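Local coordinates for putative uncharacterized protein (Campylobacter jejuni, PDB 5TPU), which is of unknown function but belongs to the WxcM-like family of the cupin clan, a small cupin-fold protein that forms a two-chain assembly with bound thymidine-5'-diphosphate, at residues I65-D77 against C85-M99. The protein carries 3 engineered substitutions. Residues are numbered along the deposited sequence; the frame is centred on the assembly and turned at random. Where two conformers were deposited one is given.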
loop_
_atom_site.group_PDB
_atom_site.type_symbol
_atom_site.label_atom_id
_atom_site.label_comp_id
_atom_site.label_asym_id
_atom_site.label_seq_id
_atom_site.Cartn_x
_atom_site.Cartn_y
_atom_site.Cartn_z
ATOM N N ILE A 65 0.954 2.214 -7.592
ATOM C CA ILE A 65 0.658 3.601 -7.220
ATOM C C ILE A 65 1.952 4.280 -6.771
ATOM O O ILE A 65 2.645 3.774 -5.908
ATOM C CB ILE A 65 -0.372 3.598 -6.077
ATOM C CG1 ILE A 65 -1.698 3.010 -6.545
ATOM C CG2 ILE A 65 -0.611 4.988 -5.504
ATOM C CD1 ILE A 65 -2.520 2.401 -5.432
ATOM N N MET A 66 2.303 5.392 -7.393
ATOM C CA MET A 66 3.418 6.202 -6.971
ATOM C C MET A 66 2.971 7.000 -5.742
ATOM O O MET A 66 2.333 8.031 -5.878
ATOM C CB MET A 66 3.834 7.159 -8.113
ATOM C CG MET A 66 5.270 7.109 -8.538
ATOM S SD MET A 66 6.085 5.506 -8.452
ATOM C CE MET A 66 7.605 6.050 -7.703
ATOM N N MET A 67 3.299 6.488 -4.570
ATOM C CA MET A 67 3.034 7.153 -3.309
ATOM C C MET A 67 3.810 8.444 -3.120
ATOM O O MET A 67 3.348 9.347 -2.435
ATOM C CB MET A 67 3.378 6.232 -2.139
ATOM C CG MET A 67 2.404 5.106 -1.956
ATOM S SD MET A 67 0.833 5.653 -1.282
ATOM C CE MET A 67 1.244 7.028 -0.223
ATOM N N SER A 68 5.006 8.514 -3.679
ATOM C CA SER A 68 5.712 9.772 -3.731
ATOM C C SER A 68 6.698 9.764 -4.846
ATOM O O SER A 68 7.206 8.700 -5.221
ATOM C CB SER A 68 6.410 10.083 -2.404
ATOM O OG SER A 68 7.415 9.150 -2.170
ATOM N N GLY A 69 6.895 10.952 -5.427
ATOM C CA GLY A 69 7.796 11.110 -6.524
ATOM C C GLY A 69 7.329 10.502 -7.834
ATOM O O GLY A 69 6.151 10.360 -8.071
ATOM N N SER A 70 8.272 10.104 -8.661
ATOM C CA SER A 70 7.923 9.677 -9.972
ATOM C C SER A 70 8.819 8.600 -10.531
ATOM O O SER A 70 9.922 8.338 -10.063
ATOM C CB SER A 70 7.834 10.853 -10.938
ATOM O OG SER A 70 9.120 11.301 -11.244
ATOM N N CYS A 71 8.283 7.952 -11.550
ATOM C CA CYS A 71 9.030 6.996 -12.370
ATOM C C CYS A 71 8.353 6.798 -13.718
ATOM O O CYS A 71 7.247 7.240 -13.917
ATOM C CB CYS A 71 9.199 5.634 -11.676
ATOM S SG CYS A 71 7.698 4.647 -11.720
ATOM N N ASP A 72 9.072 6.144 -14.626
ATOM C CA ASP A 72 8.598 5.672 -15.910
ATOM C C ASP A 72 8.554 4.161 -15.870
ATOM O O ASP A 72 9.487 3.511 -15.356
ATOM C CB ASP A 72 9.552 6.111 -17.039
ATOM C CG ASP A 72 9.624 7.590 -17.169
ATOM O OD1 ASP A 72 8.589 8.249 -16.895
ATOM O OD2 ASP A 72 10.703 8.091 -17.501
ATOM N N ILE A 73 7.453 3.637 -16.408
ATOM C CA ILE A 73 7.232 2.221 -16.627
ATOM C C ILE A 73 7.085 2.063 -18.112
ATOM O O ILE A 73 6.183 2.652 -18.721
ATOM C CB ILE A 73 5.911 1.655 -16.056
ATOM C CG1 ILE A 73 5.350 2.536 -14.944
ATOM C CG2 ILE A 73 6.080 0.170 -15.730
ATOM C CD1 ILE A 73 5.117 1.878 -13.600
ATOM N N ILE A 74 7.967 1.257 -18.684
ATOM C CA ILE A 74 7.788 0.806 -20.032
ATOM C C ILE A 74 7.063 -0.533 -20.006
ATOM O O ILE A 74 7.522 -1.510 -19.434
ATOM C CB ILE A 74 9.129 0.715 -20.727
ATOM C CG1 ILE A 74 9.847 2.049 -20.561
ATOM C CG2 ILE A 74 8.932 0.344 -22.193
ATOM C CD1 ILE A 74 11.007 2.229 -21.517
ATOM N N LEU A 75 5.878 -0.552 -20.571
ATOM C CA LEU A 75 5.106 -1.774 -20.687
ATOM C C LEU A 75 5.267 -2.342 -22.098
ATOM O O LEU A 75 5.446 -1.570 -23.055
ATOM C CB LEU A 75 3.640 -1.485 -20.433
ATOM C CG LEU A 75 3.191 -0.974 -19.065
ATOM C CD1 LEU A 75 1.734 -0.547 -19.145
ATOM C CD2 LEU A 75 3.313 -2.070 -18.031
ATOM N N ASN A 76 5.199 -3.674 -22.201
ATOM C CA ASN A 76 5.360 -4.388 -23.460
ATOM C C ASN A 76 4.463 -5.639 -23.503
ATOM O O ASN A 76 4.518 -6.506 -22.601
ATOM C CB ASN A 76 6.828 -4.760 -23.654
ATOM C CG ASN A 76 7.105 -5.283 -25.041
ATOM O OD1 ASN A 76 6.460 -6.205 -25.519
ATOM N ND2 ASN A 76 8.041 -4.643 -25.717
ATOM N N ASP A 77 3.581 -5.714 -24.501
ATOM C CA ASP A 77 2.666 -6.849 -24.530
ATOM C C ASP A 77 3.099 -7.926 -25.501
ATOM O O ASP A 77 2.384 -8.893 -25.664
ATOM C CB ASP A 77 1.230 -6.437 -24.775
ATOM C CG ASP A 77 1.001 -5.905 -26.158
ATOM O OD1 ASP A 77 -0.177 -5.598 -26.400
ATOM O OD2 ASP A 77 1.957 -5.733 -26.960
ATOM N N CYS A 85 4.486 7.502 -17.326
ATOM C CA CYS A 85 4.988 8.210 -16.167
ATOM C C CYS A 85 3.953 8.139 -15.062
ATOM O O CYS A 85 2.816 8.607 -15.217
ATOM C CB CYS A 85 5.270 9.681 -16.480
ATOM S SG CYS A 85 5.994 10.514 -15.021
ATOM N N LEU A 86 4.360 7.584 -13.929
ATOM C CA LEU A 86 3.554 7.666 -12.708
ATOM C C LEU A 86 4.146 8.770 -11.813
ATOM O O LEU A 86 5.359 8.806 -11.568
ATOM C CB LEU A 86 3.622 6.355 -11.965
ATOM C CG LEU A 86 3.178 5.073 -12.662
ATOM C CD1 LEU A 86 3.079 3.961 -11.609
ATOM C CD2 LEU A 86 1.829 5.278 -13.321
ATOM N N ASN A 87 3.314 9.700 -11.398
ATOM C CA ASN A 87 3.842 10.870 -10.680
ATOM C C ASN A 87 2.913 11.470 -9.658
ATOM O O ASN A 87 3.137 12.581 -9.140
ATOM C CB ASN A 87 4.418 11.901 -11.654
ATOM C CG ASN A 87 3.386 12.532 -12.580
ATOM O OD1 ASN A 87 3.733 13.382 -13.443
ATOM N ND2 ASN A 87 2.153 12.152 -12.435
ATOM N N ARG A 88 1.878 10.708 -9.351
ATOM C CA ARG A 88 0.930 11.133 -8.360
ATOM C C ARG A 88 0.254 9.980 -7.627
ATOM O O ARG A 88 0.026 8.919 -8.212
ATOM C CB ARG A 88 -0.078 12.103 -9.017
ATOM C CG ARG A 88 -0.770 11.631 -10.287
ATOM C CD ARG A 88 -1.535 12.781 -10.941
ATOM N NE ARG A 88 -2.429 13.345 -9.925
ATOM C CZ ARG A 88 -2.646 14.628 -9.715
ATOM N NH1 ARG A 88 -3.424 14.982 -8.712
ATOM N NH2 ARG A 88 -2.095 15.549 -10.497
ATOM N N PRO A 89 -0.122 10.188 -6.351
ATOM C CA PRO A 89 -0.614 9.056 -5.575
ATOM C C PRO A 89 -2.064 8.717 -5.771
ATOM O O PRO A 89 -2.552 7.787 -5.153
ATOM C CB PRO A 89 -0.383 9.482 -4.125
ATOM C CG PRO A 89 -0.314 10.935 -4.154
ATOM C CD PRO A 89 0.067 11.386 -5.521
ATOM N N ASP A 90 -2.763 9.472 -6.598
ATOM C CA ASP A 90 -4.156 9.186 -6.841
ATOM C C ASP A 90 -4.337 8.582 -8.213
ATOM O O ASP A 90 -5.452 8.524 -8.690
ATOM C CB ASP A 90 -5.014 10.459 -6.711
ATOM C CG ASP A 90 -4.525 11.592 -7.609
ATOM O OD1 ASP A 90 -4.986 12.720 -7.382
ATOM O OD2 ASP A 90 -3.630 11.402 -8.462
ATOM N N ILE A 91 -3.253 8.106 -8.816
ATOM C CA ILE A 91 -3.316 7.335 -10.035
ATOM C C ILE A 91 -2.693 5.973 -9.808
ATOM O O ILE A 91 -1.642 5.833 -9.177
ATOM C CB ILE A 91 -2.647 8.041 -11.203
ATOM C CG1 ILE A 91 -3.523 9.238 -11.604
ATOM C CG2 ILE A 91 -2.525 7.102 -12.412
ATOM C CD1 ILE A 91 -2.956 10.053 -12.734
ATOM N N GLY A 92 -3.396 4.968 -10.307
ATOM C CA GLY A 92 -2.996 3.569 -10.169
ATOM C C GLY A 92 -2.801 3.037 -11.559
ATOM O O GLY A 92 -3.556 3.375 -12.439
ATOM N N LEU A 93 -1.770 2.241 -11.775
ATOM C CA LEU A 93 -1.576 1.573 -13.068
ATOM C C LEU A 93 -1.844 0.091 -12.916
ATOM O O LEU A 93 -1.173 -0.602 -12.177
ATOM C CB LEU A 93 -0.170 1.834 -13.610
ATOM C CG LEU A 93 0.237 0.995 -14.836
ATOM C CD1 LEU A 93 -0.678 1.307 -15.997
ATOM C CD2 LEU A 93 1.672 1.220 -15.227
ATOM N N TYR A 94 -2.906 -0.368 -13.554
ATOM C CA TYR A 94 -3.215 -1.766 -13.573
ATOM C C TYR A 94 -2.311 -2.396 -14.589
ATOM O O TYR A 94 -2.271 -1.931 -15.718
ATOM C CB TYR A 94 -4.672 -2.016 -13.935
ATOM C CG TYR A 94 -4.963 -3.482 -14.193
ATOM C CD1 TYR A 94 -4.982 -4.379 -13.169
ATOM C CD2 TYR A 94 -5.213 -3.943 -15.473
ATOM C CE1 TYR A 94 -5.244 -5.707 -13.378
ATOM C CE2 TYR A 94 -5.497 -5.276 -15.713
ATOM C CZ TYR A 94 -5.504 -6.148 -14.654
ATOM O OH TYR A 94 -5.735 -7.486 -14.870
ATOM N N ILE A 95 -1.550 -3.407 -14.173
ATOM C CA ILE A 95 -0.824 -4.260 -15.073
ATOM C C ILE A 95 -1.313 -5.676 -14.934
ATOM O O ILE A 95 -1.134 -6.301 -13.898
ATOM C CB ILE A 95 0.679 -4.277 -14.809
ATOM C CG1 ILE A 95 1.257 -2.857 -14.830
ATOM C CG2 ILE A 95 1.377 -5.129 -15.886
ATOM C CD1 ILE A 95 2.700 -2.822 -14.383
ATOM N N GLY A 96 -1.916 -6.176 -16.002
ATOM C CA GLY A 96 -2.549 -7.472 -16.014
ATOM C C GLY A 96 -1.611 -8.581 -16.472
ATOM O O GLY A 96 -0.378 -8.464 -16.443
ATOM N N LYS A 97 -2.230 -9.679 -16.906
ATOM C CA LYS A 97 -1.523 -10.908 -17.262
ATOM C C LYS A 97 -0.699 -10.717 -18.519
ATOM O O LYS A 97 -0.965 -9.816 -19.318
ATOM C CB LYS A 97 -2.507 -12.050 -17.422
ATOM C CG LYS A 97 -3.177 -12.419 -16.102
ATOM C CD LYS A 97 -4.267 -13.473 -16.245
ATOM C CE LYS A 97 -5.191 -13.469 -15.034
ATOM N NZ LYS A 97 -6.140 -14.615 -15.051
ATOM N N ASN A 98 0.359 -11.513 -18.618
ATOM C CA ASN A 98 1.251 -11.583 -19.763
ATOM C C ASN A 98 1.880 -10.278 -20.187
ATOM O O ASN A 98 1.874 -9.948 -21.357
ATOM C CB ASN A 98 0.534 -12.261 -20.929
ATOM C CG ASN A 98 0.196 -13.702 -20.603
ATOM O OD1 ASN A 98 -0.966 -14.052 -20.336
ATOM N ND2 ASN A 98 1.236 -14.527 -20.521
ATOM N N MET A 99 2.454 -9.553 -19.225
ATOM C CA MET A 99 3.102 -8.276 -19.513
ATOM C C MET A 99 4.568 -8.175 -19.095
ATOM O O MET A 99 4.989 -8.579 -18.019
ATOM C CB MET A 99 2.324 -7.194 -18.815
ATOM C CG MET A 99 0.900 -7.021 -19.310
ATOM S SD MET A 99 0.857 -6.402 -21.000
ATOM C CE MET A 99 1.637 -4.809 -20.953
HETATM O O HOH W 1 0.787 6.704 -9.483
#
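I73 and L86 begin the row of apolar side chains that fills the space between two layers of strand, a compact example of how a cupin barrel closes. I73 and L93 meet tip to tip from facing layers, with I73 CD1 3.9 Å from L93 CD2, while L86 slants across the flank of I73 and brings its CD1 to 3.5 Å from I73 CD1. The chi1 of I73, -22°, lies well off a staggered value and swings CG1 into the notch between the two leucines. Two residues on, L75 crosses I95 at an angle, its CD2 3.8 Å from I95 CD1. M99 closes this end: its chain, bent at chi2 and chi3, brings CE against L75 CB and rests SD against D77 CB. The facing strands 71-76 and 91-95 run 26° apart with axes 10.5 Å apart, a gap spanned by side chains.

At the other end the backbones themselves come together. C71 and L86 form an antiparallel hydrogen-bonded pair, C71 N to L86 O at 3.0 Å and L86 N to C71 O at 2.9 Å, with both side chains on the face that looks into the core; there L86 CB fits against CB and CG of M66. Where strand 62-68 bends away, the turn R88-I91 wedges P89 against M66, bringing P89 CA within 3.1 Å of M66 O. A water bridges the two segments there, accepting from M66 N and donating to R88 O and I91 O. Within the same turn, R88 grips D90 side-on in a salt bridge, through NE and NH1. Beyond P89 lies the second subunit, whose Y42 hydroxyl bonds P89 O. Two antiparallel sheets, linked by chain passing from one to the other and packed around an aliphatic core, are characteristic of the cupin jelly-roll barrel.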